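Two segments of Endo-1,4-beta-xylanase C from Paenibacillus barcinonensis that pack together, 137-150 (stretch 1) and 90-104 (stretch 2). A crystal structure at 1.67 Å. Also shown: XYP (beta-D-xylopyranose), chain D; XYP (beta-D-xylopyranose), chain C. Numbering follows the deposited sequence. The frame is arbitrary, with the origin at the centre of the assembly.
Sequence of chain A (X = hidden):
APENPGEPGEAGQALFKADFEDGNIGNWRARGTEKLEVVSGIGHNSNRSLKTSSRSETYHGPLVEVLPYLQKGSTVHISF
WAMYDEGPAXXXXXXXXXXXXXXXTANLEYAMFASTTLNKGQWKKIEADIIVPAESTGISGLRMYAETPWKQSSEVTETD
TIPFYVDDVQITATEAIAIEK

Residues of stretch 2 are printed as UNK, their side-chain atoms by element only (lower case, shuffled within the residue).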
ATOM      1  N   THR A 137      -4.519   5.184  23.099  1.00  9.34           N
ATOM      2  CA  THR A 137      -3.474   5.940  22.392  1.00  9.30           C
ATOM      3  C   THR A 137      -4.023   7.188  21.710  1.00  9.14           C
ATOM      4  O   THR A 137      -3.262   8.087  21.351  1.00 10.55           O
ATOM      5  CB  THR A 137      -2.710   5.183  21.296  1.00  9.18           C
ATOM      6  OG1 THR A 137      -3.617   4.861  20.215  1.00  7.94           O
ATOM      7  CG2 THR A 137      -1.972   3.942  21.848  1.00  8.91           C
ATOM      8  N   GLY A 138      -5.333   7.257  21.514  1.00  9.14           N
ATOM      9  CA  GLY A 138      -5.944   8.328  20.731  1.00  9.17           C
ATOM     10  C   GLY A 138      -5.840   8.125  19.212  1.00  8.28           C
ATOM     11  O   GLY A 138      -6.197   9.024  18.422  1.00  8.22           O
ATOM     12  N   ILE A 139      -5.428   6.923  18.773  1.00  8.60           N
ATOM     13  CA  ILE A 139      -5.372   6.602  17.382  1.00  8.30           C
ATOM     14  C   ILE A 139      -6.682   6.948  16.688  1.00  7.93           C
ATOM     15  O   ILE A 139      -7.732   6.575  17.191  1.00  8.70           O
ATOM     16  CB  ILE A 139      -4.970   5.106  17.093  1.00  8.59           C
ATOM     17  CG1 ILE A 139      -4.662   4.797  15.606  1.00  9.80           C
ATOM     18  CG2 ILE A 139      -5.985   4.092  17.657  1.00  8.31           C
ATOM     19  CD1 ILE A 139      -3.313   5.153  15.090  1.00  9.86           C
ATOM     20  N   SER A 140      -6.595   7.639  15.533  1.00  8.30           N
ATOM     21  CA  SER A 140      -7.755   8.088  14.769  1.00  8.29           C
ATOM     22  C   SER A 140      -7.703   7.795  13.261  1.00  8.16           C
ATOM     23  O   SER A 140      -8.715   8.013  12.557  1.00  7.83           O
ATOM     24  CB  SER A 140      -8.031   9.575  15.009  1.00  7.89           C
ATOM     25  OG  SER A 140      -6.924  10.388  14.604  1.00  8.96           O
ATOM     26  N   GLY A 141      -6.577   7.358  12.779  1.00  8.40           N
ATOM     27  CA  GLY A 141      -6.380   6.801  11.395  1.00  8.23           C
ATOM     28  C   GLY A 141      -5.254   5.809  11.298  1.00  8.10           C
ATOM     29  O   GLY A 141      -4.220   5.944  11.957  1.00  7.81           O
ATOM     30  N   LEU A 142      -5.466   4.748  10.529  1.00  7.61           N
ATOM     31  CA  LEU A 142      -4.454   3.766  10.278  1.00  8.30           C
ATOM     32  C   LEU A 142      -4.663   3.269   8.843  1.00  8.05           C
ATOM     33  O   LEU A 142      -5.613   2.531   8.573  1.00  6.98           O
ATOM     34  CB  LEU A 142      -4.585   2.588  11.275  1.00  8.08           C
ATOM     35  CG  LEU A 142      -3.498   1.478  11.289  1.00  8.30           C
ATOM     36  CD1 LEU A 142      -3.370   0.827  12.688  1.00  8.42           C
ATOM     37  CD2 LEU A 142      -3.739   0.407  10.274  1.00  9.18           C
ATOM     38  N   ARG A 143      -3.757   3.649   7.966  1.00  7.67           N
ATOM     39  CA  ARG A 143      -3.955   3.422   6.524  1.00  7.77           C
ATOM     40  C   ARG A 143      -2.820   2.603   6.023  1.00  7.99           C
ATOM     41  O   ARG A 143      -1.631   2.902   6.265  1.00  7.05           O
ATOM     42  CB  ARG A 143      -4.011   4.767   5.798  1.00  7.45           C
ATOM     43  CG  ARG A 143      -5.000   5.759   6.346  1.00  8.24           C
ATOM     44  CD  ARG A 143      -4.346   6.965   6.982  1.00  8.11           C
ATOM     45  NE  ARG A 143      -5.306   7.819   7.743  1.00  9.08           N
ATOM     46  CZ  ARG A 143      -5.122   9.057   8.126  1.00  9.68           C
ATOM     47  NH1 ARG A 143      -4.015   9.742   7.878  1.00 10.26           N
ATOM     48  NH2 ARG A 143      -6.109   9.669   8.764  1.00 10.04           N
ATOM     49  N   MET A 144      -3.166   1.555   5.314  1.00  8.27           N
ATOM     50  CA  MET A 144      -2.140   0.732   4.684  1.00  8.83           C
ATOM     51  C   MET A 144      -1.749   1.341   3.342  1.00  8.96           C
ATOM     52  O   MET A 144      -2.573   1.880   2.653  1.00  9.22           O
ATOM     53  CB  MET A 144      -2.589  -0.684   4.518  1.00 11.02           C
ATOM     54  CG  MET A 144      -3.723  -0.900   3.528  1.00 11.42           C
ATOM     55  SD  MET A 144      -4.047  -2.669   3.377  1.00 15.91           S
ATOM     56  CE  MET A 144      -2.503  -3.195   2.628  1.00 13.17           C
ATOM     57  N   TYR A 145      -0.471   1.238   2.947  1.00  8.51           N
ATOM     58  CA  TYR A 145      -0.071   1.708   1.641  1.00  8.40           C
ATOM     59  C   TYR A 145       1.140   0.972   1.122  1.00  8.42           C
ATOM     60  O   TYR A 145       1.835   0.300   1.924  1.00  8.13           O
ATOM     61  CB  TYR A 145       0.160   3.243   1.613  1.00  8.61           C
ATOM     62  CG  TYR A 145       1.308   3.801   2.398  1.00  8.50           C
ATOM     63  CD1 TYR A 145       1.143   4.090   3.739  1.00  8.25           C
ATOM     64  CD2 TYR A 145       2.523   4.157   1.781  1.00  8.38           C
ATOM     65  CE1 TYR A 145       2.171   4.650   4.472  1.00  8.58           C
ATOM     66  CE2 TYR A 145       3.571   4.716   2.502  1.00  8.37           C
ATOM     67  CZ  TYR A 145       3.373   4.989   3.839  1.00  8.69           C
ATOM     68  OH  TYR A 145       4.384   5.564   4.608  1.00  9.51           O
ATOM     69  N   ALA A 146       1.366   1.076  -0.194  1.00  8.32           N
ATOM     70  CA  ALA A 146       2.591   0.525  -0.779  1.00  9.16           C
ATOM     71  C   ALA A 146       3.451   1.632  -1.301  1.00  9.74           C
ATOM     72  O   ALA A 146       2.967   2.645  -1.758  1.00  9.86           O
ATOM     73  CB  ALA A 146       2.256  -0.438  -1.944  1.00  9.70           C
ATOM     74  N   GLU A 147       4.774   1.384  -1.284  1.00  9.76           N
ATOM     75  CA  GLU A 147       5.747   2.383  -1.726  1.00 10.31           C
ATOM     76  C   GLU A 147       7.074   1.698  -2.036  1.00 10.47           C
ATOM     77  O   GLU A 147       7.233   0.523  -1.858  1.00 10.19           O
ATOM     78  CB  GLU A 147       5.968   3.416  -0.653  1.00  9.88           C
ATOM     79  CG  GLU A 147       6.585   2.867   0.640  1.00 10.19           C
ATOM     80  CD  GLU A 147       6.774   3.928   1.680  1.00 10.64           C
ATOM     81  OE1 GLU A 147       6.865   5.159   1.349  1.00 10.38           O
ATOM     82  OE2 GLU A 147       6.851   3.542   2.867  1.00  9.81           O
ATOM     83  N   THR A 148       8.031   2.481  -2.534  1.00 11.26           N
ATOM     84  CA  THR A 148       9.440   2.013  -2.642  1.00 11.29           C
ATOM     85  C   THR A 148      10.273   2.565  -1.458  1.00 12.38           C
ATOM     86  O   THR A 148       9.866   3.459  -0.720  1.00 12.17           O
ATOM     87  CB  THR A 148      10.058   2.401  -4.002  1.00 11.90           C
ATOM     88  OG1 THR A 148       9.774   3.761  -4.324  1.00 12.32           O
ATOM     89  CG2 THR A 148       9.464   1.568  -5.038  1.00 11.75           C
ATOM     90  N   PRO A 149      11.450   1.978  -1.269  1.00 13.97           N
ATOM     91  CA  PRO A 149      12.212   2.414  -0.044  1.00 15.41           C
ATOM     92  C   PRO A 149      12.514   3.899   0.015  1.00 19.15           C
ATOM     93  O   PRO A 149      12.854   4.517  -0.951  1.00 18.34           O
ATOM     94  CB  PRO A 149      13.498   1.581  -0.169  1.00 15.78           C
ATOM     95  CG  PRO A 149      13.087   0.338  -0.865  1.00 15.32           C
ATOM     96  CD  PRO A 149      12.060   0.815  -1.889  1.00 15.04           C
ATOM     97  N   TRP A 150      12.373   4.467   1.216  1.00 24.77           N
ATOM     98  CA  TRP A 150      12.457   5.874   1.487  1.00 29.23           C
ATOM     99  C   TRP A 150      13.849   6.539   1.368  1.00 33.42           C
ATOM    100  O   TRP A 150      14.811   5.878   1.661  1.00 33.72           O
ATOM    101  CB  TRP A 150      12.047   5.935   2.974  1.00 30.39           C
ATOM    102  CG  TRP A 150      12.444   7.090   3.631  1.00 33.41           C
ATOM    103  CD1 TRP A 150      13.442   7.226   4.611  1.00 34.69           C
ATOM    104  CD2 TRP A 150      11.894   8.355   3.413  1.00 32.46           C
ATOM    105  NE1 TRP A 150      13.516   8.554   4.989  1.00 34.98           N
ATOM    106  CE2 TRP A 150      12.574   9.266   4.264  1.00 35.83           C
ATOM    107  CE3 TRP A 150      10.924   8.834   2.548  1.00 29.99           C
ATOM    108  CZ2 TRP A 150      12.264  10.610   4.288  1.00 34.05           C
ATOM    109  CZ3 TRP A 150      10.633  10.123   2.566  1.00 33.69           C
ATOM    110  CH2 TRP A 150      11.281  11.026   3.435  1.00 34.68           C
ATOM    111  N   UNK A  90      15.257  -5.809 -10.963  1.00 26.73           N
ATOM    112  CA  UNK A  90      14.612  -6.049  -9.669  1.00 25.96           C
ATOM    113  C   UNK A  90      14.320  -4.719  -8.958  1.00 24.92           C
ATOM    114  O   UNK A  90      15.007  -3.701  -9.180  1.00 22.13           O
ATOM    115  o   UNK A  90      16.597  -6.153  -8.224  1.00 26.06           O
ATOM    116  c   UNK A  90      15.483  -6.913  -8.724  1.00 25.52           C
ATOM    117  c   UNK A  90      15.934  -8.143  -9.430  1.00 26.56           C
ATOM    118  N   UNK A  91      13.320  -4.734  -8.035  1.00 20.02           N
ATOM    119  CA  UNK A  91      13.075  -3.556  -7.228  1.00 20.35           C
ATOM    120  C   UNK A  91      12.332  -4.006  -5.906  1.00 17.28           C
ATOM    121  O   UNK A  91      11.484  -4.856  -5.967  1.00 16.33           O
ATOM    122  c   UNK A  91      12.855  -0.432  -6.783  1.00 24.28           C
ATOM    123  c   UNK A  91      11.732  -1.315  -7.271  1.00 20.21           C
ATOM    124  c   UNK A  91      12.233  -2.557  -8.028  1.00 20.15           C
ATOM    125  o   UNK A  91      13.665   0.028  -7.592  1.00 23.17           O
ATOM    126  n   UNK A  91      12.908  -0.166  -5.468  1.00 22.72           N
ATOM    127  N   UNK A  92      12.688  -3.358  -4.811  1.00 14.67           N
ATOM    128  CA  UNK A  92      12.031  -3.587  -3.514  1.00 14.96           C
ATOM    129  C   UNK A  92      10.714  -2.822  -3.507  1.00 15.34           C
ATOM    130  O   UNK A  92      10.666  -1.654  -3.915  1.00 15.54           O
ATOM    131  c   UNK A  92      12.162  -3.112  -1.057  1.00 16.86           C
ATOM    132  c   UNK A  92      12.917  -3.048  -2.352  1.00 16.74           C
ATOM    133  c   UNK A  92      14.248  -3.842  -2.354  1.00 17.29           C
ATOM    134  N   UNK A  93       9.667  -3.445  -2.993  1.00 13.24           N
ATOM    135  CA  UNK A  93       8.417  -2.689  -2.688  1.00 14.16           C
ATOM    136  C   UNK A  93       8.112  -2.918  -1.206  1.00 13.58           C
ATOM    137  O   UNK A  93       8.278  -4.000  -0.714  1.00 13.53           O
ATOM    138  c   UNK A  93       7.174  -1.178  -5.215  1.00 16.66           C
ATOM    139  c   UNK A  93       7.424  -2.666  -4.996  1.00 16.83           C
ATOM    140  c   UNK A  93       7.244  -3.155  -3.565  1.00 15.78           C
ATOM    141  c   UNK A  93       5.927  -2.571  -3.079  1.00 15.73           C
ATOM    142  N   UNK A  94       7.650  -1.876  -0.541  1.00 13.42           N
ATOM    143  CA  UNK A  94       7.415  -1.946   0.897  1.00 12.81           C
ATOM    144  C   UNK A  94       5.924  -1.872   1.125  1.00 11.51           C
ATOM    145  O   UNK A  94       5.192  -1.160   0.409  1.00 11.20           O
ATOM    146  o   UNK A  94      10.198  -1.848   1.228  1.00 17.59           O
ATOM    147  n   UNK A  94      10.272   0.235   2.073  1.00 16.60           N
ATOM    148  c   UNK A  94       8.089  -0.724   1.589  1.00 13.63           C
ATOM    149  c   UNK A  94       9.617  -0.827   1.624  1.00 15.49           C
ATOM    150  N   UNK A  95       5.439  -2.611   2.109  1.00  9.63           N
ATOM    151  CA  UNK A  95       4.091  -2.308   2.673  1.00  9.84           C
ATOM    152  C   UNK A  95       4.283  -1.466   3.930  1.00  9.35           C
ATOM    153  O   UNK A  95       5.113  -1.794   4.782  1.00 10.33           O
ATOM    154  N   UNK A  96       3.507  -0.379   4.040  1.00  8.20           N
ATOM    155  CA  UNK A  96       3.624   0.572   5.156  1.00  8.00           C
ATOM    156  C   UNK A  96       2.281   0.989   5.737  1.00  7.65           C
ATOM    157  O   UNK A  96       1.220   0.806   5.124  1.00  7.10           O
ATOM    158  c   UNK A  96       4.397   1.784   4.710  1.00  7.48           C
ATOM    159  o   UNK A  96       5.691   1.467   4.287  1.00  8.46           O
ATOM    160  N   UNK A  97       2.339   1.557   6.941  1.00  7.05           N
ATOM    161  CA  UNK A  97       1.220   2.078   7.622  1.00  7.34           C
ATOM    162  C   UNK A  97       1.409   3.550   7.802  1.00  7.22           C
ATOM    163  O   UNK A  97       2.455   3.953   8.296  1.00  7.06           O
ATOM    164  c   UNK A  97       0.772  -0.504  10.486  1.00  8.62           C
ATOM    165  c   UNK A  97       1.002   1.413   8.994  1.00  7.88           C
ATOM    166  c   UNK A  97      -0.265  -0.602   8.189  1.00  8.17           C
ATOM    167  c   UNK A  97       0.889  -0.105   9.029  1.00  7.90           C
ATOM    168  N   UNK A  98       0.353   4.330   7.545  1.00  6.91           N
ATOM    169  CA  UNK A  98       0.310   5.767   7.978  1.00  7.03           C
ATOM    170  C   UNK A  98      -0.626   5.908   9.131  1.00  7.84           C
ATOM    171  O   UNK A  98      -1.779   5.467   9.027  1.00  7.72           O
ATOM    172  c   UNK A  98      -0.454   8.074   7.197  1.00  7.61           C
ATOM    173  c   UNK A  98      -0.860   8.903   5.943  1.00  8.09           C
ATOM    174  o   UNK A  98      -2.026   9.341   5.891  1.00  8.91           O
ATOM    175  c   UNK A  98      -0.171   6.639   6.797  1.00  7.22           C
ATOM    176  o   UNK A  98      -0.062   8.994   5.010  1.00  9.73           O
ATOM    177  N   UNK A  99      -0.153   6.465  10.260  1.00  7.40           N
ATOM    178  CA  UNK A  99      -0.961   6.570  11.492  1.00  7.59           C
ATOM    179  C   UNK A  99      -1.202   8.019  11.920  1.00  7.98           C
ATOM    180  O   UNK A  99      -0.292   8.825  11.898  1.00  8.42           O
ATOM    181  c   UNK A  99      -0.414   4.309  12.470  1.00  9.42           C
ATOM    182  c   UNK A  99       0.269   3.628  13.668  1.00 10.44           C
ATOM    183  c   UNK A  99       1.551   3.001  13.297  1.00 10.58           C
ATOM    184  n   UNK A  99       2.039   2.173  14.396  1.00 10.76           N
ATOM    185  c   UNK A  99      -0.300   5.795  12.618  1.00  8.15           C
ATOM    186  N   UNK A 100      -2.444   8.298  12.278  1.00  8.95           N
ATOM    187  CA  UNK A 100      -2.911   9.603  12.759  1.00  8.92           C
ATOM    188  C   UNK A 100      -3.421   9.389  14.207  1.00  9.05           C
ATOM    189  O   UNK A 100      -4.143   8.412  14.490  1.00  8.22           O
ATOM    190  o   UNK A 100      -5.925  12.259  10.596  1.00 11.81           O
ATOM    191  c   UNK A 100      -4.062  10.133  11.894  1.00 10.30           C
ATOM    192  c   UNK A 100      -5.950  11.766  11.694  1.00 10.27           C
ATOM    193  o   UNK A 100      -7.038  11.499  12.276  1.00 13.42           O
ATOM    194  c   UNK A 100      -4.655  11.446  12.378  1.00 10.93           C
ATOM    195  N   UNK A 101      -3.038  10.307  15.110  1.00  8.97           N
ATOM    196  CA  UNK A 101      -3.402  10.295  16.483  1.00 10.00           C
ATOM    197  C   UNK A 101      -4.102  11.634  16.820  1.00 12.35           C
ATOM    198  O   UNK A 101      -3.608  12.677  16.439  1.00 11.21           O
ATOM    199  c   UNK A 101      -0.614   8.512  16.296  1.00  9.58           C
ATOM    200  c   UNK A 101      -1.315   6.455  17.976  1.00  9.40           C
ATOM    201  c   UNK A 101      -1.936   7.681  18.111  1.00  9.50           C
ATOM    202  c   UNK A 101      -0.354   6.252  16.990  1.00  9.06           C
ATOM    203  c   UNK A 101      -0.019   7.278  16.166  1.00  9.51           C
ATOM    204  c   UNK A 101      -1.562   8.751  17.295  1.00  9.25           C
ATOM    205  c   UNK A 101      -2.205  10.104  17.428  1.00 10.79           C
ATOM    206  N   UNK A 102      -5.179  11.539  17.569  1.00 14.25           N
ATOM    207  CA  UNK A 102      -5.909  12.712  18.076  1.00 17.58           C
ATOM    208  C   UNK A 102      -6.371  13.610  16.972  1.00 18.61           C
ATOM    209  O   UNK A 102      -6.463  14.820  17.171  1.00 20.53           O
ATOM    210  c   UNK A 102      -5.081  13.485  19.110  1.00 19.08           C
ATOM    211  c   UNK A 102      -4.498  12.609  20.167  1.00 18.85           C
ATOM    212  o   UNK A 102      -3.288  12.517  20.300  1.00 21.90           O
ATOM    213  n   UNK A 102      -5.322  11.937  20.873  1.00 21.46           N
ATOM    214  N   UNK A 103      -6.630  13.038  15.792  1.00 18.93           N
ATOM    215  CA  UNK A 103      -7.085  13.837  14.652  1.00 19.81           C
ATOM    216  C   UNK A 103      -6.137  15.005  14.319  1.00 20.87           C
ATOM    217  O   UNK A 103      -6.565  16.050  13.880  1.00 21.44           O
ATOM    218  n   UNK A 103     -11.321  11.425  16.456  1.00 25.97           N
ATOM    219  n   UNK A 103     -11.633  13.714  16.239  1.00 25.65           N
ATOM    220  c   UNK A 103     -10.917  13.790  14.997  1.00 25.76           C
ATOM    221  c   UNK A 103     -11.842  12.580  16.922  1.00 27.46           C
ATOM    222  c   UNK A 103      -8.495  14.373  14.884  1.00 22.54           C
ATOM    223  n   UNK A 103     -12.567  12.574  18.021  1.00 25.62           N
ATOM    224  c   UNK A 103      -9.500  13.290  15.205  1.00 25.01           C
ATOM    225  N   UNK A 104      -4.852  14.804  14.557  1.00 20.17           N
ATOM    226  CA  UNK A 104      -3.852  15.826  14.268  1.00 21.54           C
ATOM    227  C   UNK A 104      -3.176  15.425  12.970  1.00 20.69           C
ATOM    228  O   UNK A 104      -2.290  14.584  12.945  1.00 19.78           O
ATOM    229  c   UNK A 104      -2.815  15.905  15.377  1.00 22.61           C
ATOM    230  o   UNK A 104      -0.882  17.259  16.001  1.00 25.34           O
ATOM    231  c   UNK A 104      -1.766  17.054  15.147  1.00 23.35           C
ATOM    232  o   UNK A 104      -1.778  17.674  14.103  1.00 22.33           O
TER
HETATM  233  C1  XYP D   3       7.268   8.747   4.579  1.00 15.51           C
HETATM  234  C2  XYP D   3       7.651   7.407   3.952  1.00 15.36           C
HETATM  235  C3  XYP D   3       7.883   6.328   5.003  1.00 15.41           C
HETATM  236  C4  XYP D   3       8.844   6.864   6.091  1.00 16.28           C
HETATM  237  C5  XYP D   3       8.397   8.236   6.604  1.00 14.96           C
HETATM  238  O2  XYP D   3       6.590   6.959   3.118  1.00 13.13           O
HETATM  239  O3  XYP D   3       8.441   5.173   4.428  1.00 16.47           O
HETATM  240  O4  XYP D   3       8.824   5.905   7.175  1.00 16.45           O
HETATM  241  O5  XYP D   3       8.310   9.150   5.531  1.00 17.65           O
HETATM  242  C1  XYP C   2       4.484  12.780   2.981  1.00 18.73           C
HETATM  243  C2  XYP C   2       5.822  13.186   3.516  1.00 20.51           C
HETATM  244  C3  XYP C   2       6.851  12.107   3.362  1.00 18.99           C
HETATM  245  C4  XYP C   2       6.296  10.788   3.935  1.00 18.86           C
HETATM  246  C5  XYP C   2       4.918  10.485   3.368  1.00 16.32           C
HETATM  247  O2  XYP C   2       6.267  14.399   2.810  1.00 20.22           O
HETATM  248  O3  XYP C   2       8.046  12.430   4.063  1.00 20.10           O
HETATM  249  O4  XYP C   2       7.166   9.752   3.594  1.00 18.84           O
HETATM  250  O5  XYP C   2       4.032  11.557   3.640  1.00 18.23           O
HETATM  251  O   HOH W   1      -4.388  12.799   8.033  1.00 15.17           O

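Position 90 carries one carbon bearing one oxygen and one carbon. It lies out of reach of stretch 1. This is Thr 90.

Position 91 has three carbons in a row, the third carrying one oxygen and one nitrogen. It nears Thr 148 and Pro 149. An amide on three carbons is Gln 91.

Position 92 has three carbons, forked at CB. One arm lies against the ring of Pro 149. This is Val 92, with CG1 3.6 Å from Pro 149 CG.

Position 93 has four carbons, forked at CB, one arm two carbons long. It meets Ala 146 and Thr 148. This is Ile 93; its CD1 is 3.6 Å from Thr 148 CG2.

Position 94 has two carbons, the second carrying one oxygen and one nitrogen. Its backbone pairs with Glu 147. This is Asn 94.

Position 95 has no side-chain atoms. It is Gly 95, opposite Ala 146.

Position 96 has one carbon, then one oxygen. The carbon sits over the face of the Tyr 145 ring, 3.7 Å from CB to the ring centroid. This is Ser 96. Its OG donates a hydrogen bond to Glu 147 OE2 at 2.8 Å.

Position 97 has four carbons, forked at the second. It turns to the same face as Leu 142 and Met 144. This is Leu 97.

Position 98 has three carbons, the third carrying two oxygens. One oxygen meets the guanidinium of Arg 143. This is Glu 98. The salt bridge joins its OE2 to Arg 143 NH1 at 2.8 Å.

Position 99 has four carbons in a row ending in nitrogen. The lower chain passes Ile 139 and Leu 142; the end leads away. This is Lys 99.

Position 100 again has three carbons and two terminal oxygens, which reach Ser 140 and Arg 143. This is Glu 100. OE2 accepts from Ser 140 OG at 2.6 Å, and OE1 forms a salt bridge with Arg 143 NH2 at 3.2 Å.

Position 101 has one carbon, then a six-carbon ring. Ile 139 CD1 lies over the ring face. This is Phe 101.

Position 102 has two carbons, the second with one oxygen and one nitrogen. Its backbone N donates to Gly 138 O at 2.8 Å. This is Asn 102.

Position 103 has three carbons, a nitrogen, then a carbon with two more nitrogens. Its backbone N donates to Ser 140 OG at 2.9 Å. This is Arg 103.

Position 104 has two carbons, the second with two oxygens. It makes no contact. This is Asp 104.

The strands run antiparallel, with a beta bulge where Ser 140 N and Gly 141 N both donate to Glu 100 O. Backbone hydrogen bonds set the register. Leu 142, Met 144 and Leu 97 pack on one face; charged and polar groups pair on the other. There Glu 147 also binds xylose, as OE2 accepts from XYP (chain D) O3 at 2.8 Å.

Stretch 2 90-104: TQVINGSLEKEFNRD
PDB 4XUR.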